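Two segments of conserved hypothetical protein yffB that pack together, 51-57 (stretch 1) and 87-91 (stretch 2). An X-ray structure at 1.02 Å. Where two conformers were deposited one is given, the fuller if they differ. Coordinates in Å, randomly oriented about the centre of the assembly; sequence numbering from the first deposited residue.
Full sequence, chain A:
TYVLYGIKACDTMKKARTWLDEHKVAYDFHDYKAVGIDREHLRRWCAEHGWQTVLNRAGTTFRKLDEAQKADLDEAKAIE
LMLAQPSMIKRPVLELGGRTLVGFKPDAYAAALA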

# COMPACT_ATOMS: atom_id res chain seq x y z
N TRP A 51 9.38 2.47 -6.14
CA TRP A 51 9.50 1.52 -5.05
C TRP A 51 9.75 2.22 -3.73
O TRP A 51 9.35 1.68 -2.69
N GLN A 52 10.38 3.40 -3.71
CA GLN A 52 10.58 4.07 -2.42
C GLN A 52 9.28 4.60 -1.84
O GLN A 52 9.17 4.79 -0.64
N THR A 53 8.31 4.85 -2.70
CA THR A 53 7.00 5.29 -2.27
C THR A 53 6.15 4.12 -1.78
O THR A 53 5.46 4.22 -0.78
N VAL A 54 6.24 2.99 -2.46
CA VAL A 54 5.42 1.83 -2.13
C VAL A 54 6.00 1.06 -0.93
O VAL A 54 5.25 0.52 -0.13
N LEU A 55 7.31 0.99 -0.81
CA LEU A 55 7.97 0.30 0.29
C LEU A 55 8.04 1.20 1.51
O LEU A 55 8.54 2.33 1.44
N ASN A 56 7.56 0.70 2.64
CA ASN A 56 7.61 1.42 3.90
C ASN A 56 8.96 1.24 4.58
O ASN A 56 9.09 0.52 5.55
N ARG A 57 9.98 1.93 4.07
CA ARG A 57 11.32 1.82 4.63
C ARG A 57 11.41 2.35 6.06
O ARG A 57 12.28 1.94 6.81
N SER A 87 3.66 -6.75 5.24
CA SER A 87 3.74 -5.72 6.27
C SER A 87 4.56 -4.52 5.85
O SER A 87 4.32 -3.43 6.38
N MSE A 88 5.53 -4.71 4.95
CA MSE A 88 6.41 -3.66 4.46
C MSE A 88 5.80 -2.76 3.42
O MSE A 88 6.45 -1.82 2.99
N ILE A 89 4.61 -3.07 2.92
CA ILE A 89 3.96 -2.22 1.93
C ILE A 89 3.32 -1.02 2.62
O ILE A 89 2.62 -1.17 3.61
N LYS A 90 3.55 0.19 2.11
CA LYS A 90 2.90 1.36 2.65
C LYS A 90 1.38 1.21 2.55
O LYS A 90 0.85 0.67 1.57
N ARG A 91 0.69 1.72 3.56
CA ARG A 91 -0.77 1.61 3.66
C ARG A 91 -1.40 3.01 3.62
O ARG A 91 -0.83 3.97 4.18

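The two segments meet where the helix of stretch 1 ends and the chain leaves helical geometry at Leu 55. Here the backbones form a single bridge between Leu 55 and Ile 89, whose CA atoms lie 5.0 Å apart. Two nearly linear hydrogen bonds hold it: Lys 90 N donates to Val 54 O (2.8 Å, 176°) and Asn 56 N to Met 88 O (2.8 Å, 167°). The side chains are arranged around this bridge, and the contact buries 380 Å², both sides summed.

Lys 90 dominates the polar contacts and has the largest covered area of any residue here, 103 Å². Its CA-to-CB bond points sideways, but the chain (chi1 m, chi2 between wells at -147°, chi3 t, chi4 p) carries the amino group to the carbonyls at the end of the helix. Lys 90 NZ donates hydrogen bonds to Thr 53 O at 2.8 Å and to Leu 55 O at 2.9 Å, and it also lies 3.0 Å from Gln 52 O. A positively charged group is thus placed among carbonyl oxygens near the helix C-terminus. The CA-to-CB bonds of Gln 52 and Thr 53, both m at chi1, point away from stretch 2, and their backbone oxygens are what approach Lys 90 NZ.

The aliphatic part of Lys 90 packs on Asn 56, with Lys 90 CG 3.8 Å from both CA and CB of Asn 56. The CA-to-CB bond of Asn 56 points sideways, with chi1 t, and its amide reaches stretch 2 through water 1. This water accepts from Asn 56 ND2 at 2.9 Å and donates to Ser 87 O at 2.9 Å and Ile 89 O at 2.8 Å.

The apolar contacts involve buried residues. Leu 55 (chi1 t, chi2 p) starts away from stretch 2, yet its end comes nearer, bringing CD1 to 3.0 Å from CE of Met 88, a selenomethionine. That separation is very short for two methyl carbons; Met 88 was deposited in two conformers, and the distance applies to the one described, with chi1 m, chi2 t and chi3 off-well at -13°. Val 54 (t) and Ile 89 (m, t) both direct CB away from the opposite stretch, and their side chains meet more loosely, with Val 54 CG1 4.3 Å from Ile 89 CG2.

Trp 51, Arg 57 and Arg 91 make no side-chain contact across the interface.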

# COMPACT_ATOMS: atom_id res chain seq x y z
CB TRP A 51 10.57 0.46 -5.32
CG TRP A 51 12.00 0.96 -5.38
CD1 TRP A 51 12.70 1.27 -6.51
CD2 TRP A 51 12.90 1.16 -4.29
NE1 TRP A 51 13.98 1.67 -6.19
CE2 TRP A 51 14.12 1.61 -4.83
CE3 TRP A 51 12.80 1.00 -2.91
CZ2 TRP A 51 15.22 1.92 -4.03
CZ3 TRP A 51 13.90 1.30 -2.12
CH2 TRP A 51 15.09 1.75 -2.68
CB GLN A 52 11.60 5.19 -2.54
CG GLN A 52 13.02 4.67 -2.73
CD GLN A 52 14.05 5.74 -3.03
OE1 GLN A 52 13.71 6.89 -3.29
NE2 GLN A 52 15.32 5.35 -3.00
CB THR A 53 6.34 5.99 -3.45
OG1 THR A 53 7.18 7.06 -3.89
CG2 THR A 53 4.98 6.57 -3.07
CB VAL A 54 5.27 0.92 -3.37
CG1 VAL A 54 4.41 -0.30 -3.07
CG2 VAL A 54 4.68 1.69 -4.52
CB LEU A 55 9.39 -0.10 -0.13
CG LEU A 55 10.28 -0.82 0.87
CD1 LEU A 55 9.73 -2.18 1.19
CD2 LEU A 55 11.70 -0.92 0.35
CB ASN A 56 6.49 0.95 4.79
CG ASN A 56 6.38 1.80 6.04
OD1 ASN A 56 7.06 2.82 6.18
ND2 ASN A 56 5.55 1.36 6.97
CB ARG A 57 12.34 2.55 3.76
CG ARG A 57 12.61 1.85 2.45
CD ARG A 57 13.79 2.45 1.69
NE ARG A 57 13.47 3.81 1.26
CZ ARG A 57 14.35 4.66 0.73
NH1 ARG A 57 15.60 4.28 0.52
NH2 ARG A 57 13.95 5.88 0.40
CB SER A 87 4.29 -6.33 7.56
OG SER A 87 4.61 -5.38 8.55
CB MSE A 88 7.70 -4.27 3.89
CG MSE A 88 8.54 -4.83 5.02
SE MSE A 88 10.39 -5.05 4.60
CE MSE A 88 10.09 -4.79 2.70
CB ILE A 89 2.88 -3.01 1.15
CG1 ILE A 89 3.48 -4.27 0.52
CG2 ILE A 89 2.24 -2.14 0.09
CD1 ILE A 89 2.42 -5.27 0.09
CB LYS A 90 3.35 2.61 1.90
CG LYS A 90 4.66 3.18 2.37
CD LYS A 90 4.72 4.70 2.26
CE LYS A 90 6.12 5.25 2.52
NZ LYS A 90 7.04 4.79 1.48
CB ARG A 91 -1.20 0.84 4.89
CG ARG A 91 -0.72 -0.60 4.86
CD ARG A 91 -1.28 -1.42 5.98
NE ARG A 91 -0.82 -1.05 7.30
CZ ARG A 91 0.12 -1.69 7.98
NH1 ARG A 91 0.81 -2.70 7.46
NH2 ARG A 91 0.37 -1.32 9.22
O HOH W 1 3.59 -0.67 6.22